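Local structure of type II restriction enzyme NgoMIV (Neisseria gonorrhoeae, 1FIU) at residues 45-50 and 242-247; 112-117 and 206-211; 151-154 and 159-162; 233-238 and 271-276. The protein cuts double-stranded DNA at the sequence 5'-GCCGGC-3' after the first G, working as a homotetramer that uses magnesium ions. All blocks are in the same frame, centred on the assembly; numbering follows the deposited sequence.

Interaction 1 of 4, residues 45-50 and 242-247; sequences KGIADL and YHFALY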
loop_
_atom_site.group_PDB
_atom_site.type_symbol
_atom_site.label_atom_id
_atom_site.label_comp_id
_atom_site.label_asym_id
_atom_site.label_seq_id
_atom_site.Cartn_x
_atom_site.Cartn_y
_atom_site.Cartn_z
ATOM N N LYS I 45 -2.669 36.026 13.461
ATOM C CA LYS I 45 -2.324 37.370 13.907
ATOM C C LYS I 45 -1.266 37.306 15.003
ATOM O O LYS I 45 -0.304 38.086 14.996
ATOM C CB LYS I 45 -3.567 38.055 14.457
ATOM C CG LYS I 45 -3.401 39.534 14.669
ATOM C CD LYS I 45 -3.856 40.266 13.433
ATOM C CE LYS I 45 -4.253 41.691 13.762
ATOM N NZ LYS I 45 -4.908 42.319 12.593
ATOM N N GLY I 46 -1.468 36.394 15.954
ATOM C CA GLY I 46 -0.507 36.237 17.032
ATOM C C GLY I 46 0.865 35.844 16.486
ATOM O O GLY I 46 1.904 36.367 16.913
ATOM N N ILE I 47 0.880 34.916 15.536
ATOM C CA ILE I 47 2.153 34.487 14.971
ATOM C C ILE I 47 2.855 35.640 14.247
ATOM O O ILE I 47 4.052 35.877 14.453
ATOM C CB ILE I 47 1.952 33.304 13.986
ATOM C CG1 ILE I 47 1.581 32.043 14.760
ATOM C CG2 ILE I 47 3.226 33.075 13.181
ATOM C CD1 ILE I 47 1.278 30.833 13.849
ATOM N N ALA I 48 2.103 36.373 13.425
ATOM C CA ALA I 48 2.683 37.492 12.685
ATOM C C ALA I 48 3.231 38.537 13.663
ATOM O O ALA I 48 4.268 39.149 13.409
ATOM C CB ALA I 48 1.643 38.110 11.764
ATOM N N ASP I 49 2.555 38.741 14.790
ATOM C CA ASP I 49 3.059 39.717 15.768
ATOM C C ASP I 49 4.398 39.228 16.330
ATOM O O ASP I 49 5.353 39.991 16.466
ATOM C CB ASP I 49 2.067 39.912 16.924
ATOM C CG ASP I 49 2.543 40.963 17.927
ATOM O OD1 ASP I 49 2.617 42.157 17.550
ATOM O OD2 ASP I 49 2.862 40.597 19.085
ATOM N N LEU I 50 4.465 37.941 16.646
ATOM C CA LEU I 50 5.686 37.372 17.174
ATOM C C LEU I 50 6.813 37.393 16.144
ATOM O O LEU I 50 7.990 37.291 16.498
ATOM C CB LEU I 50 5.421 35.950 17.656
ATOM C CG LEU I 50 4.616 35.919 18.960
ATOM C CD1 LEU I 50 4.353 34.468 19.330
ATOM C CD2 LEU I 50 5.381 36.644 20.076
ATOM N N TYR I 242 6.710 19.892 8.761
ATOM C CA TYR I 242 7.478 20.953 9.406
ATOM C C TYR I 242 6.724 22.271 9.284
ATOM O O TYR I 242 6.313 22.637 8.194
ATOM C CB TYR I 242 8.851 21.075 8.734
ATOM C CG TYR I 242 9.660 19.804 8.904
ATOM C CD1 TYR I 242 9.386 18.670 8.131
ATOM C CD2 TYR I 242 10.665 19.727 9.872
ATOM C CE1 TYR I 242 10.107 17.465 8.325
ATOM C CE2 TYR I 242 11.390 18.531 10.072
ATOM C CZ TYR I 242 11.098 17.405 9.291
ATOM O OH TYR I 242 11.797 16.237 9.515
ATOM N N HIS I 243 6.538 22.961 10.416
ATOM C CA HIS I 243 5.796 24.215 10.445
ATOM C C HIS I 243 6.750 25.402 10.306
ATOM O O HIS I 243 7.828 25.421 10.923
ATOM C CB HIS I 243 5.008 24.331 11.773
ATOM C CG HIS I 243 3.958 25.406 11.756
ATOM N ND1 HIS I 243 4.181 26.680 12.236
ATOM C CD2 HIS I 243 2.708 25.413 11.234
ATOM C CE1 HIS I 243 3.111 27.429 12.005
ATOM N NE2 HIS I 243 2.201 26.684 11.398
ATOM N N PHE I 244 6.332 26.400 9.528
ATOM C CA PHE I 244 7.169 27.567 9.288
ATOM C C PHE I 244 7.464 28.421 10.518
ATOM O O PHE I 244 8.424 29.197 10.517
ATOM C CB PHE I 244 6.569 28.447 8.169
ATOM C CG PHE I 244 5.676 29.565 8.661
ATOM C CD1 PHE I 244 5.986 30.890 8.360
ATOM C CD2 PHE I 244 4.502 29.294 9.385
ATOM C CE1 PHE I 244 5.140 31.932 8.756
ATOM C CE2 PHE I 244 3.652 30.342 9.784
ATOM C CZ PHE I 244 3.976 31.650 9.466
ATOM N N ALA I 245 6.667 28.257 11.573
ATOM C CA ALA I 245 6.872 29.052 12.789
ATOM C C ALA I 245 6.293 28.297 13.973
ATOM O O ALA I 245 5.371 28.754 14.654
ATOM C CB ALA I 245 6.182 30.416 12.625
ATOM N N LEU I 246 6.871 27.146 14.255
ATOM C CA LEU I 246 6.337 26.308 15.305
ATOM C C LEU I 246 6.336 26.904 16.709
ATOM O O LEU I 246 5.345 26.760 17.428
ATOM C CB LEU I 246 7.079 24.963 15.333
ATOM C CG LEU I 246 6.334 23.896 16.153
ATOM C CD1 LEU I 246 5.233 23.243 15.318
ATOM C CD2 LEU I 246 7.303 22.850 16.629
ATOM N N TYR I 247 7.444 27.539 17.086
ATOM C CA TYR I 247 7.578 28.129 18.418
ATOM C C TYR I 247 6.516 29.195 18.647
ATOM O O TYR I 247 5.918 29.263 19.729
ATOM C CB TYR I 247 8.966 28.745 18.580
ATOM C CG TYR I 247 10.101 27.794 18.227
ATOM C CD1 TYR I 247 11.295 28.285 17.689
ATOM C CD2 TYR I 247 9.959 26.414 18.392
ATOM C CE1 TYR I 247 12.321 27.422 17.310
ATOM C CE2 TYR I 247 10.985 25.532 18.015
ATOM C CZ TYR I 247 12.158 26.050 17.470
ATOM O OH TYR I 247 13.161 25.203 17.049
#
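I47 of helix 38-50 pushes its branched side chain against the turn H243-F244-A245, which leads from strand 240-243 of the central mixed sheet into helix 246-256, within the PDDEXK-type nuclease fold. The contact is apolar across the segments and buried. CG2 of I47, anti to its own backbone N while CG1 lies beside that N (chi1 -71°), is the branch that touches two residues at once: CZ of the F244 ring at 4.0 Å and CB of A245 at 4.0 Å. The other branch runs out to CD1, which approaches CE1 of H243 at 4.3 Å. The F244 ring is itself backed within the turn, because CB of A245 sits 3.7 Å above the centre of one face; F12 and L16 of helix 4-18 add further apolar contacts to this ring.

Several polar groups of the turn have partners beyond the two segments. NE2 of H243 is hydrogen-bonded to the carbonyl of E222, the carbonyl of F244 accepts from NE2 of H13, and the backbone N of L246 bonds to OD1 of D276. A245 is the N-cap residue of helix 246-256, and the H243 ring turns back toward it, with ND1 of H243 lying 3.0 Å from the backbone N of A245.

Interaction 2 of 4, residues 112-117 and 206-211; sequences AHLTAL and VRNRKG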
loop_
_atom_site.group_PDB
_atom_site.type_symbol
_atom_site.label_atom_id
_atom_site.label_comp_id
_atom_site.label_asym_id
_atom_site.label_seq_id
_atom_site.Cartn_x
_atom_site.Cartn_y
_atom_site.Cartn_z
ATOM N N ALA I 112 14.559 6.464 -12.614
ATOM C CA ALA I 112 14.928 6.602 -14.036
ATOM C C ALA I 112 14.109 5.711 -14.962
ATOM O O ALA I 112 13.912 6.051 -16.129
ATOM C CB ALA I 112 16.411 6.313 -14.206
ATOM N N HIS I 113 13.628 4.572 -14.466
ATOM C CA HIS I 113 12.828 3.683 -15.299
ATOM C C HIS I 113 11.469 4.238 -15.705
ATOM O O HIS I 113 10.820 3.676 -16.574
ATOM C CB HIS I 113 12.592 2.338 -14.591
ATOM C CG HIS I 113 11.968 2.480 -13.236
ATOM N ND1 HIS I 113 12.639 3.060 -12.184
ATOM C CD2 HIS I 113 10.754 2.112 -12.755
ATOM C CE1 HIS I 113 11.872 3.043 -11.108
ATOM N NE2 HIS I 113 10.725 2.474 -11.424
ATOM N N LEU I 114 11.018 5.320 -15.073
ATOM C CA LEU I 114 9.735 5.883 -15.445
ATOM C C LEU I 114 9.793 6.436 -16.876
ATOM O O LEU I 114 8.774 6.489 -17.567
ATOM C CB LEU I 114 9.315 6.962 -14.446
ATOM C CG LEU I 114 9.021 6.420 -13.034
ATOM C CD1 LEU I 114 8.487 7.568 -12.202
ATOM C CD2 LEU I 114 8.022 5.272 -13.067
ATOM N N THR I 115 10.983 6.815 -17.329
ATOM C CA THR I 115 11.128 7.308 -18.713
ATOM C C THR I 115 10.792 6.172 -19.681
ATOM O O THR I 115 10.084 6.369 -20.676
ATOM C CB THR I 115 12.572 7.787 -19.031
ATOM O OG1 THR I 115 12.876 8.964 -18.270
ATOM C CG2 THR I 115 12.706 8.137 -20.522
ATOM N N ALA I 116 11.308 4.979 -19.403
ATOM C CA ALA I 116 11.043 3.839 -20.277
ATOM C C ALA I 116 9.558 3.473 -20.263
ATOM O O ALA I 116 8.966 3.165 -21.314
ATOM C CB ALA I 116 11.894 2.648 -19.856
ATOM N N LEU I 117 8.946 3.532 -19.084
ATOM C CA LEU I 117 7.524 3.218 -18.944
ATOM C C LEU I 117 6.702 4.196 -19.778
ATOM O O LEU I 117 5.825 3.796 -20.545
ATOM C CB LEU I 117 7.083 3.328 -17.486
ATOM C CG LEU I 117 7.608 2.281 -16.507
ATOM C CD1 LEU I 117 6.991 2.511 -15.139
ATOM C CD2 LEU I 117 7.249 0.908 -17.011
ATOM N N VAL I 206 7.019 5.894 -2.922
ATOM C CA VAL I 206 7.230 4.620 -2.243
ATOM C C VAL I 206 7.115 3.432 -3.199
ATOM O O VAL I 206 8.019 2.573 -3.280
ATOM C CB VAL I 206 6.174 4.391 -1.113
ATOM C CG1 VAL I 206 6.234 2.936 -0.614
ATOM C CG2 VAL I 206 6.409 5.366 0.024
ATOM N N ARG I 207 5.993 3.392 -3.915
ATOM C CA ARG I 207 5.685 2.279 -4.806
ATOM C C ARG I 207 6.582 2.052 -5.997
ATOM O O ARG I 207 6.726 0.913 -6.451
ATOM C CB ARG I 207 4.242 2.408 -5.312
ATOM C CG ARG I 207 3.220 2.214 -4.203
ATOM C CD ARG I 207 1.792 2.471 -4.668
ATOM N NE ARG I 207 0.859 2.162 -3.583
ATOM C CZ ARG I 207 -0.435 2.468 -3.584
ATOM N NH1 ARG I 207 -0.970 3.099 -4.621
ATOM N NH2 ARG I 207 -1.191 2.149 -2.536
ATOM N N ASN I 208 7.197 3.113 -6.495
ATOM C CA ASN I 208 7.996 3.001 -7.725
ATOM C C ASN I 208 9.509 3.054 -7.581
ATOM O O ASN I 208 10.235 3.046 -8.581
ATOM C CB ASN I 208 7.535 4.097 -8.704
ATOM C CG ASN I 208 6.129 3.855 -9.187
ATOM O OD1 ASN I 208 5.893 2.920 -9.949
ATOM N ND2 ASN I 208 5.176 4.650 -8.707
ATOM N N ARG I 209 10.007 3.107 -6.354
ATOM C CA ARG I 209 11.447 3.243 -6.163
ATOM C C ARG I 209 12.305 2.018 -6.421
ATOM O O ARG I 209 11.873 0.879 -6.234
ATOM C CB ARG I 209 11.762 3.660 -4.722
ATOM C CG ARG I 209 11.626 2.488 -3.725
ATOM C CD ARG I 209 11.804 2.948 -2.263
ATOM N NE ARG I 209 11.945 1.805 -1.359
ATOM C CZ ARG I 209 10.940 1.061 -0.884
ATOM N NH1 ARG I 209 9.671 1.323 -1.195
ATOM N NH2 ARG I 209 11.211 0.020 -0.080
ATOM N N LYS I 210 13.534 2.289 -6.849
ATOM C CA LYS I 210 14.554 1.249 -6.991
ATOM C C LYS I 210 15.680 1.878 -6.188
ATOM O O LYS I 210 16.343 2.816 -6.647
ATOM C CB LYS I 210 14.940 1.041 -8.458
ATOM C CG LYS I 210 13.808 0.439 -9.251
ATOM C CD LYS I 210 14.296 0.061 -10.653
ATOM C CE LYS I 210 13.175 -0.543 -11.450
ATOM N NZ LYS I 210 13.674 -0.945 -12.827
ATOM N N GLY I 211 15.887 1.389 -4.972
ATOM C CA GLY I 211 16.896 1.950 -4.096
ATOM C C GLY I 211 16.230 2.514 -2.840
ATOM O O GLY I 211 15.031 2.279 -2.657
HETATM O O HOH W 1 8.124 1.078 -10.692
#
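The aliphatic chain of K210 lies across one face of the H113 imidazole. CE of K210 stands 3.6 Å from the centroid of the H113 ring and only 5° off the ring normal, a CH-pi contact, while CG and CD follow the rim past CE1 and ND1. K210 can lie this way because its chain is extended beyond CG, with chi2 to chi4 all near 180°. H113 takes a less roomy torsion, CG lying between the backbone N and the carbonyl carbon (chi1 55°), which carries the ring toward segment 206-211. The contact joins helix 113-121 to helix 197-208 and the loop that follows it, at a place where subunits of the tetramer meet. NZ of K210 passes the ring and forms a salt bridge with E126 of the third subunit and a hydrogen bond with the carbonyl of G271 of the second.

The carbonyl O of N208 lies at the ring's edge, in its plane, 2.9 Å from NE2 of H113. A water also lies in the ring plane, 3.0 Å from NE2 of H113, and donates to OD1 of N208. ND2 of N208 turns back to the carbonyl of N204 in its own helix. CD2 of L114 comes no nearer than 4.4 Å to OD1 of N208.

Interaction 3 of 4, residues 151-154 and 159-162; sequences AEIN and LVDE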
loop_
_atom_site.group_PDB
_atom_site.type_symbol
_atom_site.label_atom_id
_atom_site.label_comp_id
_atom_site.label_asym_id
_atom_site.label_seq_id
_atom_site.Cartn_x
_atom_site.Cartn_y
_atom_site.Cartn_z
ATOM N N ALA I 151 38.249 7.818 -6.614
ATOM C CA ALA I 151 39.271 8.386 -5.761
ATOM C C ALA I 151 38.712 8.948 -4.447
ATOM O O ALA I 151 39.446 9.028 -3.459
ATOM C CB ALA I 151 40.057 9.493 -6.537
ATOM N N GLU I 152 37.427 9.342 -4.461
ATOM C CA GLU I 152 36.780 9.849 -3.251
ATOM C C GLU I 152 36.459 8.634 -2.363
ATOM O O GLU I 152 36.697 8.642 -1.141
ATOM C CB GLU I 152 35.490 10.612 -3.608
ATOM C CG GLU I 152 34.623 11.023 -2.408
ATOM C CD GLU I 152 35.379 11.828 -1.378
ATOM O OE1 GLU I 152 36.417 12.450 -1.737
ATOM O OE2 GLU I 152 34.935 11.852 -0.198
ATOM N N ILE I 153 35.920 7.594 -2.977
ATOM C CA ILE I 153 35.621 6.373 -2.226
ATOM C C ILE I 153 36.927 5.864 -1.632
ATOM O O ILE I 153 36.984 5.446 -0.471
ATOM C CB ILE I 153 34.987 5.284 -3.155
ATOM C CG1 ILE I 153 33.565 5.728 -3.532
ATOM C CG2 ILE I 153 34.913 3.892 -2.424
ATOM C CD1 ILE I 153 32.929 4.933 -4.667
ATOM N N ASN I 154 37.998 5.939 -2.423
ATOM C CA ASN I 154 39.301 5.448 -1.998
ATOM C C ASN I 154 40.170 6.495 -1.314
ATOM O O ASN I 154 41.374 6.299 -1.140
ATOM C CB ASN I 154 40.077 4.925 -3.221
ATOM C CG ASN I 154 39.462 3.685 -3.842
ATOM O OD1 ASN I 154 38.793 2.890 -3.166
ATOM N ND2 ASN I 154 39.718 3.487 -5.142
ATOM N N LEU I 159 39.854 0.864 -1.553
ATOM C CA LEU I 159 38.636 0.068 -1.351
ATOM C C LEU I 159 38.056 -0.581 -2.604
ATOM O O LEU I 159 37.598 -1.723 -2.552
ATOM C CB LEU I 159 37.544 0.929 -0.697
ATOM C CG LEU I 159 37.862 1.652 0.619
ATOM C CD1 LEU I 159 36.587 2.355 1.132
ATOM C CD2 LEU I 159 38.382 0.658 1.654
ATOM N N VAL I 160 38.050 0.139 -3.719
ATOM C CA VAL I 160 37.483 -0.400 -4.948
ATOM C C VAL I 160 38.292 -0.113 -6.226
ATOM O O VAL I 160 39.081 0.837 -6.289
ATOM C CB VAL I 160 36.043 0.171 -5.219
ATOM C CG1 VAL I 160 35.109 -0.120 -4.015
ATOM C CG2 VAL I 160 36.111 1.704 -5.504
ATOM N N ASP I 161 38.102 -0.989 -7.214
ATOM C CA ASP I 161 38.661 -0.779 -8.551
ATOM C C ASP I 161 37.496 -1.059 -9.506
ATOM O O ASP I 161 36.353 -1.144 -9.052
ATOM C CB ASP I 161 39.910 -1.644 -8.827
ATOM C CG ASP I 161 39.631 -3.126 -8.936
ATOM O OD1 ASP I 161 38.476 -3.603 -8.824
ATOM O OD2 ASP I 161 40.637 -3.838 -9.140
ATOM N N GLU I 162 37.741 -1.201 -10.809
ATOM C CA GLU I 162 36.641 -1.404 -11.758
ATOM C C GLU I 162 35.976 -2.781 -11.794
ATOM O O GLU I 162 34.995 -2.970 -12.517
ATOM C CB GLU I 162 37.112 -1.084 -13.191
ATOM C CG GLU I 162 38.044 -2.142 -13.783
ATOM C CD GLU I 162 39.519 -1.940 -13.444
ATOM O OE1 GLU I 162 39.865 -1.152 -12.524
ATOM O OE2 GLU I 162 40.351 -2.593 -14.113
#
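The carboxamide of N154 is bound to the backbone of L159 and V160 by three hydrogen bonds. N154 is the first residue to leave helical phi/psi after helix 150-153, and its side chain pins the start of the long loop that runs on to strand 179-187. With V160 the amide pairs in two directions. OD1 of N154 accepts from the backbone N of V160 at 2.9 Å, a donor that lies in the carbonyl plane on a lone pair, and ND2 of N154 donates to the carbonyl O of V160 at 3.0 Å, nearly straight at 165°. That acceptor lies close to the amide plane, so the two bonds together fix the rotation of the carboxamide. The third bond, from the backbone N of L159 to OD1 of N154 at 2.8 Å, is more bent (136°), and its donor stands well above the carbonyl plane. OD1 thus takes two successive N-H groups from different directions.

Outward from this polar centre the packing is mostly apolar. I153 and V160 meet at about a right angle, each through its CG2 methyl. The I153 branch used is the one anti to the backbone N (chi1 -71°), and it also faces CD1 of L159. H86 of the second subunit donates to the carbonyl O of I153, and F5 of that subunit packs on V160, which places this loop, far from the bound DNA, at a subunit interface. CD1 of L159 rests 3.5 Å from the same carbonyl O of I153.

Interaction 4 of 4, residues 233-238 and 271-276; sequences LGTGEI and GKRLKD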
loop_
_atom_site.group_PDB
_atom_site.type_symbol
_atom_site.label_atom_id
_atom_site.label_comp_id
_atom_site.label_asym_id
_atom_site.label_seq_id
_atom_site.Cartn_x
_atom_site.Cartn_y
_atom_site.Cartn_z
ATOM N N LEU I 233 -1.158 13.791 10.672
ATOM C CA LEU I 233 -1.522 12.554 11.380
ATOM C C LEU I 233 -1.436 11.325 10.492
ATOM O O LEU I 233 -1.652 11.401 9.296
ATOM C CB LEU I 233 -2.945 12.664 11.960
ATOM C CG LEU I 233 -3.144 13.707 13.057
ATOM C CD1 LEU I 233 -4.638 13.686 13.428
ATOM C CD2 LEU I 233 -2.287 13.436 14.278
ATOM N N GLY I 234 -1.119 10.185 11.104
ATOM C CA GLY I 234 -1.030 8.950 10.356
ATOM C C GLY I 234 0.394 8.744 9.863
ATOM O O GLY I 234 1.205 9.680 9.893
ATOM N N THR I 235 0.688 7.526 9.405
ATOM C CA THR I 235 2.026 7.199 8.908
ATOM C C THR I 235 1.938 6.382 7.637
ATOM O O THR I 235 0.886 5.825 7.310
ATOM C CB THR I 235 2.828 6.359 9.946
ATOM O OG1 THR I 235 2.100 5.171 10.267
ATOM C CG2 THR I 235 3.068 7.159 11.218
ATOM N N GLY I 236 3.060 6.318 6.914
ATOM C CA GLY I 236 3.127 5.519 5.699
ATOM C C GLY I 236 3.421 6.260 4.403
ATOM O O GLY I 236 3.997 5.692 3.459
ATOM N N GLU I 237 3.006 7.514 4.345
ATOM C CA GLU I 237 3.222 8.334 3.139
ATOM C C GLU I 237 4.210 9.472 3.362
ATOM O O GLU I 237 5.137 9.665 2.571
ATOM C CB GLU I 237 1.905 8.966 2.684
ATOM C CG GLU I 237 0.751 8.015 2.406
ATOM C CD GLU I 237 -0.207 7.816 3.580
ATOM O OE1 GLU I 237 -0.313 8.668 4.504
ATOM O OE2 GLU I 237 -0.886 6.780 3.561
ATOM N N ILE I 238 3.994 10.205 4.450
ATOM C CA ILE I 238 4.761 11.376 4.837
ATOM C C ILE I 238 5.660 11.091 6.034
ATOM O O ILE I 238 5.187 10.631 7.099
ATOM C CB ILE I 238 3.769 12.533 5.192
ATOM C CG1 ILE I 238 2.819 12.779 4.015
ATOM C CG2 ILE I 238 4.513 13.798 5.591
ATOM C CD1 ILE I 238 3.471 13.057 2.717
ATOM N N GLY I 271 4.031 13.207 19.179
ATOM C CA GLY I 271 3.853 12.036 18.343
ATOM C C GLY I 271 4.774 12.008 17.129
ATOM O O GLY I 271 4.574 11.201 16.228
ATOM N N LYS I 272 5.753 12.897 17.118
ATOM C CA LYS I 272 6.745 12.939 16.039
ATOM C C LYS I 272 6.151 13.090 14.648
ATOM O O LYS I 272 6.645 12.475 13.693
ATOM C CB LYS I 272 7.604 11.663 16.077
ATOM C CG LYS I 272 8.222 11.373 17.446
ATOM C CD LYS I 272 9.020 12.543 17.970
ATOM C CE LYS I 272 9.533 12.289 19.387
ATOM N NZ LYS I 272 10.230 13.481 19.963
ATOM N N ARG I 273 5.092 13.893 14.522
ATOM C CA ARG I 273 4.477 14.122 13.205
ATOM C C ARG I 273 4.641 15.565 12.777
ATOM O O ARG I 273 4.434 15.897 11.613
ATOM C CB ARG I 273 2.972 13.812 13.174
ATOM C CG ARG I 273 2.557 12.461 13.754
ATOM C CD ARG I 273 3.382 11.308 13.170
ATOM N NE ARG I 273 3.163 11.107 11.734
ATOM C CZ ARG I 273 4.143 11.074 10.829
ATOM N NH1 ARG I 273 5.405 11.248 11.209
ATOM N NH2 ARG I 273 3.864 10.815 9.552
ATOM N N LEU I 274 5.010 16.420 13.726
ATOM C CA LEU I 274 5.172 17.848 13.463
ATOM C C LEU I 274 6.389 18.445 14.177
ATOM O O LEU I 274 6.598 18.217 15.382
ATOM C CB LEU I 274 3.890 18.602 13.902
ATOM C CG LEU I 274 3.872 20.096 13.606
ATOM C CD1 LEU I 274 3.946 20.336 12.075
ATOM C CD2 LEU I 274 2.594 20.714 14.202
ATOM N N LYS I 275 7.205 19.199 13.434
ATOM C CA LYS I 275 8.394 19.842 13.973
ATOM C C LYS I 275 8.484 21.273 13.439
ATOM O O LYS I 275 7.574 21.736 12.754
ATOM C CB LYS I 275 9.656 19.056 13.572
ATOM C CG LYS I 275 9.696 17.615 14.103
ATOM C CD LYS I 275 10.967 16.892 13.633
ATOM C CE LYS I 275 10.991 15.419 14.073
ATOM N NZ LYS I 275 12.387 14.848 13.868
ATOM N N ASP I 276 9.578 21.963 13.755
ATOM C CA ASP I 276 9.767 23.336 13.300
ATOM C C ASP I 276 10.595 23.333 12.010
ATOM O O ASP I 276 11.348 22.386 11.770
ATOM C CB ASP I 276 10.555 24.141 14.335
ATOM C CG ASP I 276 10.734 25.588 13.922
ATOM O OD1 ASP I 276 9.713 26.293 13.781
ATOM O OD2 ASP I 276 11.879 26.025 13.740
#
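One carbonyl oxygen, that of G234, is gripped side-on by two nitrogens of the R273 guanidinium: NE at 3.0 Å and NH2 at 2.9 Å. Both bonds are bent. The NH2 donor lies in the plane of the G234 carbonyl, whereas NE stands above it. NH2 of R273 then reaches a second acceptor, the carbonyl O of I238, at 2.8 Å, and this oxygen lies in the guanidinium plane. The same nitrogen therefore bridges two points of segment 233-238, in the loop between helix 225-232 and strand 240-243. NH1 of R273 bonds to the carbonyl O of its neighbour K272 and to the carbonyl of D239.

The arginine gets there by folding: bends at chi2 (-50°) and chi3 (-65°) turn the guanidinium toward the loop instead of letting it extend. Over one face of that group, offset toward the rim, sits CG2 of T235, 4.0 Å from NE of R273. OG1 of T235 is hydrogen-bonded to the carbonyl of R207 of the second subunit.

The backbone N of R273 closes the Schellman motif that ends helix 259-270, with K272 as its C-prime residue at positive phi, and the chain then enters 274-276, the outermost strand of the sheet within this chain. The four oxygens named as acceptors of the guanidinium are backbone carbonyls, and OE1 of E237, 6.9 Å from NH2 of R273, is too far for a salt bridge. The positive charge is thus probably eased in large part by peptide dipoles, and R273 ties the loop to the strand's start by backbone recognition.

How the interactions relate
Interactions 1 and 4 share the sheet: strands 240-243 and 274-276 are neighbours at one side of it, and the two contacts meet through H243 with K275 and L246 with D276, their centres about 19 Å apart. Along the chain their segments alternate. Interaction 2 is nested inside the loop closed by interaction 1, and interaction 3 inside that of interaction 2. The centres of interactions 2 and 4 are about 25 Å apart, and V206 packs against G236. Interaction 3 is the remote one, about 48 Å from interaction 1 and about 28 Å from interaction 2 between centres. Each has residues of its segments against the second subunit, though in interaction 1 these are L246 and Y247, next to the contact itself.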